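PDB 2GFI: phytase from Debaryomyces castellii, which probably hydrolyses phytate (inositol hexakisphosphate), releasing phosphate first from the 3-position, as a histidine acid phosphatase. Local coordinates for residues 143-148 and 177-182; 300-305 and 339-344; 378-381 and 386-389; 388-393 and 413-418. All coordinates share one frame; numbering follows the deposited sequence.

Contact 1: residues 143-148 and 177-182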
loop_
_atom_site.group_PDB
_atom_site.type_symbol
_atom_site.label_atom_id
_atom_site.label_comp_id
_atom_site.label_asym_id
_atom_site.label_seq_id
_atom_site.Cartn_x
_atom_site.Cartn_y
_atom_site.Cartn_z
ATOM N N ALA A 143 -17.427 -3.203 -13.156
ATOM C CA ALA A 143 -16.291 -2.463 -13.655
ATOM C C ALA A 143 -16.388 -2.391 -15.154
ATOM O O ALA A 143 -16.022 -1.394 -15.784
ATOM C CB ALA A 143 -14.974 -3.172 -13.244
ATOM N N PHE A 144 -16.828 -3.501 -15.723
ATOM C CA PHE A 144 -16.920 -3.625 -17.143
ATOM C C PHE A 144 -18.020 -2.688 -17.645
ATOM O O PHE A 144 -17.834 -2.015 -18.635
ATOM C CB PHE A 144 -17.197 -5.082 -17.514
ATOM C CG PHE A 144 -16.990 -5.395 -18.979
ATOM C CD1 PHE A 144 -15.774 -5.939 -19.429
ATOM C CD2 PHE A 144 -18.027 -5.194 -19.918
ATOM C CE1 PHE A 144 -15.589 -6.278 -20.776
ATOM C CE2 PHE A 144 -17.848 -5.546 -21.248
ATOM C CZ PHE A 144 -16.631 -6.081 -21.670
ATOM N N ARG A 145 -19.166 -2.641 -16.972
ATOM C CA ARG A 145 -20.186 -1.680 -17.339
ATOM C C ARG A 145 -19.641 -0.277 -17.228
ATOM O O ARG A 145 -19.842 0.522 -18.128
ATOM C CB ARG A 145 -21.458 -1.805 -16.502
ATOM C CG ARG A 145 -22.442 -0.642 -16.763
ATOM C CD ARG A 145 -23.063 -0.537 -18.186
ATOM N NE ARG A 145 -24.228 -1.332 -18.057
ATOM C CZ ARG A 145 -25.475 -0.952 -18.009
ATOM N NH1 ARG A 145 -25.888 0.280 -18.268
ATOM N NH2 ARG A 145 -26.324 -1.899 -17.740
ATOM N N THR A 146 -18.959 0.025 -16.122
ATOM C CA THR A 146 -18.381 1.363 -15.935
ATOM C C THR A 146 -17.478 1.767 -17.099
ATOM O O THR A 146 -17.584 2.862 -17.567
ATOM C CB THR A 146 -17.607 1.485 -14.611
ATOM O OG1 THR A 146 -18.510 1.384 -13.523
ATOM C CG2 THR A 146 -17.098 2.901 -14.449
ATOM N N LYS A 147 -16.618 0.865 -17.569
ATOM C CA LYS A 147 -15.720 1.139 -18.677
ATOM C C LYS A 147 -16.372 1.166 -20.061
ATOM O O LYS A 147 -16.091 2.062 -20.883
ATOM C CB LYS A 147 -14.564 0.127 -18.696
ATOM C CG LYS A 147 -13.446 0.603 -19.623
ATOM C CD LYS A 147 -12.168 -0.212 -19.551
ATOM C CE LYS A 147 -11.147 0.281 -20.590
ATOM N NZ LYS A 147 -9.918 -0.595 -20.627
ATOM N N TYR A 148 -17.202 0.157 -20.324
ATOM C CA TYR A 148 -17.657 -0.130 -21.687
ATOM C C TYR A 148 -19.114 0.161 -21.958
ATOM O O TYR A 148 -19.550 0.044 -23.084
ATOM C CB TYR A 148 -17.377 -1.582 -22.059
ATOM C CG TYR A 148 -15.907 -1.931 -22.034
ATOM C CD1 TYR A 148 -15.042 -1.462 -23.025
ATOM C CD2 TYR A 148 -15.377 -2.744 -21.016
ATOM C CE1 TYR A 148 -13.684 -1.793 -22.996
ATOM C CE2 TYR A 148 -14.047 -3.090 -20.991
ATOM C CZ TYR A 148 -13.196 -2.606 -21.971
ATOM O OH TYR A 148 -11.855 -2.942 -21.939
ATOM N N ARG A 177 -25.031 -9.745 -13.863
ATOM C CA ARG A 177 -25.680 -9.035 -12.784
ATOM C C ARG A 177 -24.867 -7.829 -12.341
ATOM O O ARG A 177 -25.426 -6.766 -12.042
ATOM C CB ARG A 177 -25.942 -9.948 -11.610
ATOM C CG ARG A 177 -27.053 -10.940 -11.867
ATOM C CD ARG A 177 -27.183 -11.972 -10.760
ATOM N NE ARG A 177 -28.168 -12.982 -11.100
ATOM C CZ ARG A 177 -29.460 -12.862 -10.838
ATOM N NH1 ARG A 177 -29.919 -11.752 -10.271
ATOM N NH2 ARG A 177 -30.298 -13.841 -11.179
ATOM N N GLY A 178 -23.549 -7.979 -12.276
ATOM C CA GLY A 178 -22.747 -6.825 -11.955
ATOM C C GLY A 178 -22.942 -5.780 -13.047
ATOM O O GLY A 178 -23.060 -4.587 -12.770
ATOM N N PHE A 179 -22.974 -6.249 -14.299
ATOM C CA PHE A 179 -22.988 -5.379 -15.459
ATOM C C PHE A 179 -24.283 -4.579 -15.530
ATOM O O PHE A 179 -24.259 -3.381 -15.782
ATOM C CB PHE A 179 -22.744 -6.195 -16.748
ATOM C CG PHE A 179 -22.772 -5.366 -18.012
ATOM C CD1 PHE A 179 -21.595 -4.898 -18.583
ATOM C CD2 PHE A 179 -23.987 -5.028 -18.620
ATOM C CE1 PHE A 179 -21.644 -4.110 -19.745
ATOM C CE2 PHE A 179 -24.037 -4.262 -19.755
ATOM C CZ PHE A 179 -22.870 -3.805 -20.335
ATOM N N MET A 180 -25.395 -5.248 -15.254
ATOM C CA MET A 180 -26.731 -4.722 -15.468
ATOM C C MET A 180 -27.264 -4.061 -14.240
ATOM O O MET A 180 -28.234 -3.315 -14.325
ATOM C CB MET A 180 -27.695 -5.848 -15.866
ATOM C CG MET A 180 -27.480 -6.408 -17.263
ATOM S SD MET A 180 -27.514 -5.138 -18.556
ATOM C CE MET A 180 -29.276 -4.755 -18.590
ATOM N N GLY A 181 -26.652 -4.339 -13.090
ATOM C CA GLY A 181 -27.134 -3.794 -11.830
ATOM C C GLY A 181 -28.624 -3.977 -11.621
ATOM O O GLY A 181 -29.136 -5.097 -11.813
ATOM N N ASP A 182 -29.334 -2.904 -11.236
ATOM C CA ASP A 182 -30.770 -3.048 -10.963
ATOM C C ASP A 182 -31.660 -3.176 -12.225
ATOM O O ASP A 182 -32.892 -3.265 -12.127
ATOM C CB ASP A 182 -31.288 -2.017 -9.957
ATOM C CG ASP A 182 -31.253 -0.568 -10.492
ATOM O OD1 ASP A 182 -30.791 -0.309 -11.652
ATOM O OD2 ASP A 182 -31.670 0.389 -9.787
#
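Phe-179 O, a carbonyl in the last turn of helix 166-180, receives a weak hydrogen bond from Arg-145 NH2 at 3.2 Å, bent to 121° at the hydrogen. Arg-145 NE comes as close, 3.1 Å from Phe-179 O. The two helices, 133-148 and 166-180, are neighbours in one helical layer of the alpha/beta domain of the histidine phosphatase fold, linked through strand 158-163 and resting on the central sheet. Carbonyls at a helix C-terminus lack an amide of the next turn, and a positive guanidinium group probably suits that end electrostatically.

Arginine fits here because its long chain also packs. With CG anti to the backbone N (chi1 171°) and bends at chi2 and chi3, it curls over one face of the Phe-179 ring. Arg-145 CB lies 4.1 Å from the Phe-179 ring centroid, a CH-pi contact, and NE stands 3.4 Å above the ring plane toward its rim.

Phe-144 meets Phe-179 edge to edge, its CD2 3.8 Å from Phe-179 CE1. Both rings also touch Ile-326 of strand 326-331, so they lie between the helices and the sheet. Pro-124 of the second subunit packs on Arg-145, and beyond Gly-181 the backbone N of Asp-182 bonds to Tyr-174 OH of that subunit. Beside the guanidinium group, Met-180 adds a polarisable sulfur, its SD 3.5 Å from Arg-145 NH2.

Contact 2: residues 300-305 and 339-344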
loop_
_atom_site.group_PDB
_atom_site.type_symbol
_atom_site.label_atom_id
_atom_site.label_comp_id
_atom_site.label_asym_id
_atom_site.label_seq_id
_atom_site.Cartn_x
_atom_site.Cartn_y
_atom_site.Cartn_z
ATOM N N ASN A 300 0.684 -29.237 -31.035
ATOM C CA ASN A 300 0.450 -28.893 -32.438
ATOM C C ASN A 300 -1.027 -28.643 -32.791
ATOM O O ASN A 300 -1.332 -27.994 -33.798
ATOM C CB ASN A 300 1.138 -29.904 -33.413
ATOM C CG ASN A 300 0.651 -31.391 -33.259
ATOM O OD1 ASN A 300 -0.351 -31.695 -32.595
ATOM N ND2 ASN A 300 1.392 -32.327 -33.911
ATOM N N MET A 301 -1.941 -29.116 -31.951
ATOM C CA MET A 301 -3.355 -29.026 -32.280
ATOM C C MET A 301 -4.051 -27.766 -31.824
ATOM O O MET A 301 -5.139 -27.462 -32.290
ATOM C CB MET A 301 -4.120 -30.269 -31.801
ATOM C CG MET A 301 -3.917 -31.487 -32.697
ATOM S SD MET A 301 -4.272 -31.139 -34.459
ATOM C CE MET A 301 -6.037 -30.894 -34.360
ATOM N N THR A 302 -3.425 -27.003 -30.934
ATOM C CA THR A 302 -4.114 -25.873 -30.291
ATOM C C THR A 302 -4.275 -24.670 -31.188
ATOM O O THR A 302 -5.243 -23.918 -31.045
ATOM C CB THR A 302 -3.412 -25.449 -28.996
ATOM O OG1 THR A 302 -2.064 -25.043 -29.300
ATOM C CG2 THR A 302 -3.324 -26.636 -28.016
ATOM N N ARG A 303 -3.338 -24.464 -32.111
ATOM C CA ARG A 303 -3.530 -23.367 -33.005
ATOM C C ARG A 303 -4.792 -23.543 -33.838
ATOM O O ARG A 303 -5.535 -22.554 -34.018
ATOM C CB ARG A 303 -2.375 -23.110 -33.926
ATOM C CG ARG A 303 -2.692 -21.820 -34.647
ATOM C CD ARG A 303 -1.617 -21.227 -35.399
ATOM N NE ARG A 303 -0.371 -21.132 -34.674
ATOM C CZ ARG A 303 0.586 -20.277 -35.018
ATOM N NH1 ARG A 303 0.370 -19.430 -36.030
ATOM N NH2 ARG A 303 1.742 -20.252 -34.349
ATOM N N VAL A 304 -5.045 -24.766 -34.347
ATOM C CA VAL A 304 -6.270 -24.978 -35.144
ATOM C C VAL A 304 -7.517 -24.769 -34.288
ATOM O O VAL A 304 -8.445 -24.095 -34.722
ATOM C CB VAL A 304 -6.345 -26.351 -35.895
ATOM C CG1 VAL A 304 -6.395 -27.522 -34.935
ATOM C CG2 VAL A 304 -7.610 -26.383 -36.771
ATOM N N ILE A 305 -7.520 -25.344 -33.081
ATOM C CA ILE A 305 -8.633 -25.174 -32.141
ATOM C C ILE A 305 -8.806 -23.708 -31.726
ATOM O O ILE A 305 -9.895 -23.177 -31.823
ATOM C CB ILE A 305 -8.466 -26.053 -30.886
ATOM C CG1 ILE A 305 -8.405 -27.528 -31.242
ATOM C CG2 ILE A 305 -9.626 -25.804 -29.916
ATOM C CD1 ILE A 305 -7.811 -28.378 -30.119
ATOM N N PHE A 339 -7.315 -20.625 -27.125
ATOM C CA PHE A 339 -7.598 -19.364 -27.816
ATOM C C PHE A 339 -6.316 -18.540 -27.969
ATOM O O PHE A 339 -5.972 -18.153 -29.080
ATOM C CB PHE A 339 -8.703 -18.599 -27.062
ATOM C CG PHE A 339 -9.166 -17.331 -27.724
ATOM C CD1 PHE A 339 -8.910 -17.061 -29.068
ATOM C CD2 PHE A 339 -9.924 -16.414 -26.997
ATOM C CE1 PHE A 339 -9.392 -15.874 -29.659
ATOM C CE2 PHE A 339 -10.383 -15.204 -27.592
ATOM C CZ PHE A 339 -10.128 -14.958 -28.919
ATOM N N HIS A 340 -5.588 -18.330 -26.870
ATOM C CA HIS A 340 -4.309 -17.583 -26.867
ATOM C C HIS A 340 -3.199 -18.222 -27.653
ATOM O O HIS A 340 -2.312 -17.534 -28.162
ATOM C CB HIS A 340 -3.822 -17.295 -25.429
ATOM C CG HIS A 340 -4.459 -16.080 -24.834
ATOM N ND1 HIS A 340 -3.883 -14.821 -24.909
ATOM C CD2 HIS A 340 -5.649 -15.918 -24.217
ATOM C CE1 HIS A 340 -4.687 -13.942 -24.341
ATOM N NE2 HIS A 340 -5.766 -14.579 -23.916
ATOM N N SER A 341 -3.244 -19.542 -27.775
ATOM C CA SER A 341 -2.336 -20.227 -28.700
ATOM C C SER A 341 -2.500 -19.650 -30.117
ATOM O O SER A 341 -1.521 -19.455 -30.837
ATOM C CB SER A 341 -2.626 -21.718 -28.708
ATOM O OG SER A 341 -1.537 -22.407 -29.258
ATOM N N ALA A 342 -3.738 -19.355 -30.503
ATOM C CA ALA A 342 -3.945 -18.735 -31.782
ATOM C C ALA A 342 -3.779 -17.215 -31.743
ATOM O O ALA A 342 -3.237 -16.667 -32.694
ATOM C CB ALA A 342 -5.274 -19.141 -32.386
ATOM N N ILE A 343 -4.240 -16.532 -30.690
ATOM C CA ILE A 343 -4.009 -15.070 -30.560
ATOM C C ILE A 343 -2.539 -14.742 -30.683
ATOM O O ILE A 343 -2.156 -13.807 -31.392
ATOM C CB ILE A 343 -4.550 -14.476 -29.231
ATOM C CG1 ILE A 343 -6.077 -14.645 -29.126
ATOM C CG2 ILE A 343 -4.187 -12.984 -29.137
ATOM C CD1 ILE A 343 -6.639 -14.556 -27.699
ATOM N N GLY A 344 -1.700 -15.503 -29.997
ATOM C CA GLY A 344 -0.274 -15.362 -30.200
ATOM C C GLY A 344 0.394 -14.144 -29.605
ATOM O O GLY A 344 1.487 -13.797 -29.993
#
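Ser-341 lays its CB and OG alongside the hydroxyl branch of Thr-302, and the two side chains join through a hydrogen bond of 2.7 Å from Ser-341 OG to Thr-302 OG1. The serine hydroxyl is brought there by a chi1 of -162°, which swings OG away from its own backbone N and toward the other helix. Thr-302 OG1 accepts from Ser-341 and turns its own single proton to the carbonyls of Ser-296 and Asn-299, in the turn leading into its helix, which must share it.

The start of helix 302-318 thus meets the end of helix 333-343, two helices separated in sequence by strand 326-331 and packed together in one layer of the alpha/beta domain. Helix 333-343 begins at Asp-333, the predicted proton donor, but the contact lies at its far end. Small side chains on helix 333-343, Ser-341 and Ala-342, let the backbones come near: the CA atoms of Arg-303 and Ala-342 are 4.8 Å apart, and the methyl group, Ala-342 CB, sits 3.8 Å from Arg-303 O. Arg-422 ties the edge together, its NE bonded to Ala-342 O and its carbonyl weakly to Arg-303 NH1.

Contact 3: residues 378-381 and 386-389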
loop_
_atom_site.group_PDB
_atom_site.type_symbol
_atom_site.label_atom_id
_atom_site.label_comp_id
_atom_site.label_asym_id
_atom_site.label_seq_id
_atom_site.Cartn_x
_atom_site.Cartn_y
_atom_site.Cartn_z
ATOM N N GLU A 378 -10.631 -4.677 -27.167
ATOM C CA GLU A 378 -11.282 -3.380 -27.302
ATOM C C GLU A 378 -11.074 -2.966 -28.729
ATOM O O GLU A 378 -10.007 -3.172 -29.265
ATOM C CB GLU A 378 -10.630 -2.292 -26.434
ATOM C CG GLU A 378 -10.420 -2.699 -25.001
ATOM C CD GLU A 378 -9.763 -1.635 -24.158
ATOM O OE1 GLU A 378 -8.738 -1.054 -24.587
ATOM O OE2 GLU A 378 -10.285 -1.407 -23.059
ATOM N N LYS A 379 -12.087 -2.345 -29.315
ATOM C CA LYS A 379 -11.998 -1.809 -30.651
ATOM C C LYS A 379 -12.437 -0.384 -30.509
ATOM O O LYS A 379 -13.471 -0.115 -29.937
ATOM C CB LYS A 379 -12.945 -2.554 -31.601
ATOM C CG LYS A 379 -12.957 -1.977 -33.015
ATOM C CD LYS A 379 -14.080 -2.565 -33.807
ATOM C CE LYS A 379 -14.200 -1.864 -35.153
ATOM N NZ LYS A 379 -15.081 -2.644 -36.057
ATOM N N TYR A 380 -11.637 0.538 -31.013
ATOM C CA TYR A 380 -12.005 1.934 -30.931
ATOM C C TYR A 380 -11.522 2.709 -32.138
ATOM O O TYR A 380 -10.547 2.332 -32.807
ATOM C CB TYR A 380 -11.473 2.592 -29.633
ATOM C CG TYR A 380 -10.010 2.323 -29.303
ATOM C CD1 TYR A 380 -8.973 2.895 -30.056
ATOM C CD2 TYR A 380 -9.675 1.503 -28.218
ATOM C CE1 TYR A 380 -7.635 2.630 -29.749
ATOM C CE2 TYR A 380 -8.373 1.258 -27.872
ATOM C CZ TYR A 380 -7.344 1.816 -28.630
ATOM O OH TYR A 380 -6.040 1.558 -28.267
ATOM N N ALA A 381 -12.207 3.810 -32.384
ATOM C CA ALA A 381 -11.966 4.634 -33.552
ATOM C C ALA A 381 -11.108 5.801 -33.144
ATOM O O ALA A 381 -11.396 6.505 -32.171
ATOM C CB ALA A 381 -13.314 5.145 -34.150
ATOM N N SER A 386 -9.986 2.445 -37.394
ATOM C CA SER A 386 -10.368 1.655 -36.227
ATOM C C SER A 386 -9.200 0.825 -35.770
ATOM O O SER A 386 -8.447 0.257 -36.588
ATOM C CB SER A 386 -11.532 0.717 -36.516
ATOM O OG SER A 386 -12.707 1.456 -36.566
ATOM N N TYR A 387 -9.093 0.746 -34.447
ATOM C CA TYR A 387 -7.986 0.066 -33.788
ATOM C C TYR A 387 -8.510 -1.011 -32.859
ATOM O O TYR A 387 -9.592 -0.896 -32.285
ATOM C CB TYR A 387 -7.127 1.065 -33.035
ATOM C CG TYR A 387 -6.490 2.033 -33.984
ATOM C CD1 TYR A 387 -5.263 1.749 -34.575
ATOM C CD2 TYR A 387 -7.141 3.220 -34.328
ATOM C CE1 TYR A 387 -4.696 2.631 -35.474
ATOM C CE2 TYR A 387 -6.586 4.107 -35.206
ATOM C CZ TYR A 387 -5.378 3.809 -35.787
ATOM O OH TYR A 387 -4.830 4.694 -36.673
ATOM N N VAL A 388 -7.714 -2.059 -32.742
ATOM C CA VAL A 388 -8.031 -3.204 -31.922
ATOM C C VAL A 388 -6.860 -3.400 -30.943
ATOM O O VAL A 388 -5.713 -3.205 -31.299
ATOM C CB VAL A 388 -8.263 -4.434 -32.848
ATOM C CG1 VAL A 388 -8.272 -5.694 -32.084
ATOM C CG2 VAL A 388 -9.612 -4.285 -33.583
ATOM N N ARG A 389 -7.146 -3.742 -29.697
ATOM C CA ARG A 389 -6.070 -4.179 -28.820
ATOM C C ARG A 389 -6.600 -5.149 -27.779
ATOM O O ARG A 389 -7.806 -5.211 -27.523
ATOM C CB ARG A 389 -5.356 -2.988 -28.152
ATOM C CG ARG A 389 -6.164 -2.319 -27.082
ATOM C CD ARG A 389 -5.387 -1.268 -26.341
ATOM N NE ARG A 389 -6.240 -0.596 -25.388
ATOM C CZ ARG A 389 -5.864 0.457 -24.687
ATOM N NH1 ARG A 389 -4.634 0.963 -24.870
ATOM N NH2 ARG A 389 -6.717 1.023 -23.825
#
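Glu-378 and Arg-389 form a salt bridge in which two nitrogens share one carboxylate oxygen: Arg-389 NE lies 2.7 Å and NH2 3.0 Å from Glu-378 OE1. The arginine approaches side-on, with OE1 in the guanidinium plane. NH2 uses the syn lone pair of OE1, while NE meets that oxygen almost end-on. Carboxylate and guanidinium planes are only 23° apart. Glu-378 OE2 serves other partners, Tyr-148 OH and Lys-147 NZ, and Arg-389 NH1 and NH2 also donate to the carbonyls of Gly-407 and Asp-54, so both charged groups have several partners, which probably hinder rotation of the guanidinium.

In the backbone, N and O of Glu-378 bond to O and N of Arg-389, each at 2.9 Å, and Tyr-380 and Tyr-387 are paired likewise.

Tyr-380 OH stands 3.3 Å above one face of the Arg-389 guanidinium group, toward its rim, the ring nearly perpendicular to it, and is itself bonded to Pro-406 O. A chi1 of 47° folds the Tyr-380 ring toward the partner strand, where CE1 touches Tyr-387 CB at 3.7 Å.

On the face that bears Lys-379, Val-388, Ala-381 and Ser-386, the lysine runs out extended past the valine, with Lys-379 CG 4.1 Å from Val-388 CG2, and its NZ hydrogen-bonds to Leu-317 O.

Lys-379/Val-388 and Ala-381/Ser-386 are the non-hydrogen-bonded pairs of this antiparallel beta hairpin, strands 374-382 and 385-392, which continues the mixed central sheet.

Contact 4: residues 388-393 and 413-418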
loop_
_atom_site.group_PDB
_atom_site.type_symbol
_atom_site.label_atom_id
_atom_site.label_comp_id
_atom_site.label_asym_id
_atom_site.label_seq_id
_atom_site.Cartn_x
_atom_site.Cartn_y
_atom_site.Cartn_z
ATOM N N VAL A 388 -7.714 -2.059 -32.742
ATOM C CA VAL A 388 -8.031 -3.204 -31.922
ATOM C C VAL A 388 -6.860 -3.400 -30.943
ATOM O O VAL A 388 -5.713 -3.205 -31.299
ATOM C CB VAL A 388 -8.263 -4.434 -32.848
ATOM C CG1 VAL A 388 -8.272 -5.694 -32.084
ATOM C CG2 VAL A 388 -9.612 -4.285 -33.583
ATOM N N ARG A 389 -7.146 -3.742 -29.697
ATOM C CA ARG A 389 -6.070 -4.179 -28.820
ATOM C C ARG A 389 -6.600 -5.149 -27.779
ATOM O O ARG A 389 -7.806 -5.211 -27.523
ATOM C CB ARG A 389 -5.356 -2.988 -28.152
ATOM C CG ARG A 389 -6.164 -2.319 -27.082
ATOM C CD ARG A 389 -5.387 -1.268 -26.341
ATOM N NE ARG A 389 -6.240 -0.596 -25.388
ATOM C CZ ARG A 389 -5.864 0.457 -24.687
ATOM N NH1 ARG A 389 -4.634 0.963 -24.870
ATOM N NH2 ARG A 389 -6.717 1.023 -23.825
ATOM N N TYR A 390 -5.673 -5.893 -27.189
ATOM C CA TYR A 390 -5.972 -6.866 -26.153
ATOM C C TYR A 390 -5.665 -6.348 -24.753
ATOM O O TYR A 390 -4.614 -5.765 -24.529
ATOM C CB TYR A 390 -5.124 -8.091 -26.390
ATOM C CG TYR A 390 -5.662 -8.973 -27.467
ATOM C CD1 TYR A 390 -6.534 -10.026 -27.150
ATOM C CD2 TYR A 390 -5.315 -8.766 -28.814
ATOM C CE1 TYR A 390 -7.022 -10.848 -28.135
ATOM C CE2 TYR A 390 -5.818 -9.599 -29.817
ATOM C CZ TYR A 390 -6.670 -10.618 -29.466
ATOM O OH TYR A 390 -7.171 -11.444 -30.442
ATOM N N VAL A 391 -6.581 -6.595 -23.817
ATOM C CA VAL A 391 -6.353 -6.340 -22.410
ATOM C C VAL A 391 -6.553 -7.700 -21.726
ATOM O O VAL A 391 -7.684 -8.213 -21.631
ATOM C CB VAL A 391 -7.328 -5.250 -21.858
ATOM C CG1 VAL A 391 -6.834 -4.690 -20.547
ATOM C CG2 VAL A 391 -7.508 -4.088 -22.862
ATOM N N ILE A 392 -5.441 -8.303 -21.284
ATOM C CA ILE A 392 -5.454 -9.607 -20.661
ATOM C C ILE A 392 -5.258 -9.366 -19.177
ATOM O O ILE A 392 -4.256 -8.779 -18.741
ATOM C CB ILE A 392 -4.310 -10.427 -21.180
ATOM C CG1 ILE A 392 -4.224 -10.358 -22.713
ATOM C CG2 ILE A 392 -4.365 -11.872 -20.582
ATOM C CD1 ILE A 392 -5.561 -10.664 -23.426
ATOM N N ASN A 393 -6.239 -9.781 -18.395
ATOM C CA ASN A 393 -6.189 -9.606 -16.944
ATOM C C ASN A 393 -5.711 -8.223 -16.554
ATOM O O ASN A 393 -4.786 -8.061 -15.754
ATOM C CB ASN A 393 -5.361 -10.702 -16.355
ATOM C CG ASN A 393 -5.871 -12.007 -16.770
ATOM O OD1 ASN A 393 -5.145 -12.853 -17.280
ATOM N ND2 ASN A 393 -7.163 -12.175 -16.620
ATOM N N ASN A 413 -7.326 -3.087 -40.129
ATOM C CA ASN A 413 -6.803 -3.582 -41.394
ATOM C C ASN A 413 -5.593 -4.459 -41.210
ATOM O O ASN A 413 -5.534 -5.556 -41.747
ATOM C CB ASN A 413 -6.522 -2.411 -42.361
ATOM C CG ASN A 413 -7.788 -1.679 -42.747
ATOM O OD1 ASN A 413 -8.834 -2.309 -42.986
ATOM N ND2 ASN A 413 -7.730 -0.356 -42.769
ATOM N N ASP A 414 -4.639 -3.969 -40.423
ATOM C CA ASP A 414 -3.469 -4.730 -40.006
ATOM C C ASP A 414 -3.835 -5.922 -39.131
ATOM O O ASP A 414 -3.233 -6.984 -39.244
ATOM C CB ASP A 414 -2.528 -3.822 -39.243
ATOM C CG ASP A 414 -1.888 -2.776 -40.126
ATOM O OD1 ASP A 414 -1.656 -3.072 -41.329
ATOM O OD2 ASP A 414 -1.596 -1.636 -39.709
ATOM N N TYR A 415 -4.831 -5.749 -38.266
ATOM C CA TYR A 415 -5.261 -6.838 -37.395
ATOM C C TYR A 415 -5.804 -8.006 -38.212
ATOM O O TYR A 415 -5.606 -9.168 -37.852
ATOM C CB TYR A 415 -6.289 -6.387 -36.357
ATOM C CG TYR A 415 -6.623 -7.546 -35.421
ATOM C CD1 TYR A 415 -5.617 -8.132 -34.619
ATOM C CD2 TYR A 415 -7.920 -8.089 -35.365
ATOM C CE1 TYR A 415 -5.895 -9.208 -33.799
ATOM C CE2 TYR A 415 -8.207 -9.159 -34.532
ATOM C CZ TYR A 415 -7.189 -9.710 -33.749
ATOM O OH TYR A 415 -7.450 -10.767 -32.933
ATOM N N ASN A 416 -6.481 -7.683 -39.325
ATOM C CA ASN A 416 -6.915 -8.691 -40.296
ATOM C C ASN A 416 -5.778 -9.534 -40.854
ATOM O O ASN A 416 -5.905 -10.749 -40.942
ATOM C CB ASN A 416 -7.759 -8.049 -41.398
ATOM C CG ASN A 416 -9.224 -8.012 -41.038
ATOM O OD1 ASN A 416 -9.936 -9.005 -41.186
ATOM N ND2 ASN A 416 -9.679 -6.883 -40.529
ATOM N N ASP A 417 -4.668 -8.887 -41.188
ATOM C CA ASP A 417 -3.486 -9.557 -41.711
ATOM C C ASP A 417 -2.842 -10.471 -40.652
ATOM O O ASP A 417 -2.418 -11.597 -40.957
ATOM C CB ASP A 417 -2.439 -8.526 -42.172
ATOM C CG ASP A 417 -2.885 -7.704 -43.378
ATOM O OD1 ASP A 417 -3.865 -8.079 -44.064
ATOM O OD2 ASP A 417 -2.295 -6.651 -43.714
ATOM N N TYR A 418 -2.765 -9.949 -39.422
ATOM C CA TYR A 418 -2.280 -10.682 -38.261
ATOM C C TYR A 418 -3.124 -11.941 -38.027
ATOM O O TYR A 418 -2.590 -13.064 -37.958
ATOM C CB TYR A 418 -2.263 -9.777 -37.002
ATOM C CG TYR A 418 -1.763 -10.522 -35.780
ATOM C CD1 TYR A 418 -0.409 -10.782 -35.628
ATOM C CD2 TYR A 418 -2.652 -11.019 -34.818
ATOM C CE1 TYR A 418 0.064 -11.489 -34.551
ATOM C CE2 TYR A 418 -2.191 -11.712 -33.726
ATOM C CZ TYR A 418 -0.813 -11.936 -33.604
ATOM O OH TYR A 418 -0.291 -12.628 -32.562
#
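Val-388 and Tyr-415 mark where strand 385-392 passes helix 412-423 within segments 388-393 and 413-418, the CA atoms of these two residues being 7.1 Å apart. At that distance the two backbones are linked by side chains alone. Val-388 and Tyr-390, two apart in a strand, emerge from the same side of the sheet; Tyr-415 answers them from the inward side of its helix.

A hydrogen bond of 2.6 Å joins Tyr-390 OH to Tyr-415 OH, and either hydroxyl could be the donor. Each oxygen lies near the plane of the other's ring, so the phenols meet at their rims, the side chains crossing at about a right angle. Carbon atoms add to the hold: Tyr-390 CE2 is 4.0 Å from Tyr-415 CE1. Tyrosine suits both places because the long ring spans the gap while its hydroxyl finds a polar partner inside the protein.

Helix 412-423, following directly on the short strand 410-411, covers one face of the sheet in the alpha/beta domain, beside helix 302-318. Leu-310 of that helix touches both tyrosines, and Leu-317 reaches Tyr-415; Ile-343 packs against Tyr-390.

Tyr-415 has CG anti to the backbone N (chi1 -176°), which sends its ring out from the helix and under the valine. The beta-branch of Val-388 holds a methyl over that ring: CG1, itself anti to its backbone N at 166°, lies 4.1 Å from the Tyr-415 ring centroid and 11° off the normal, a CH-pi contact nearly over the ring centre.

How the contacts relate
Along the chain the four contacts follow in series, with contacts 3 and 4 overlapping at Val-388 and Arg-389. Those two share strand 385-392 and have centres about 8 Å apart. Contacts 1 and 2 have centres about 30 Å apart and no touch between them. Contacts 1 and 3, with centres about 20 Å apart, touch through the outer oxygen of Glu-378. Contact 2, about 15 Å from contact 4 between centres, is joined to it by Tyr-418 OH, probably bonded to Ile-343 O. Contacts 1 and 2 join helices within the layers on the two faces of the mixed sheet, contact 3 pairs two of its strands, and contact 4 ties a helix to it.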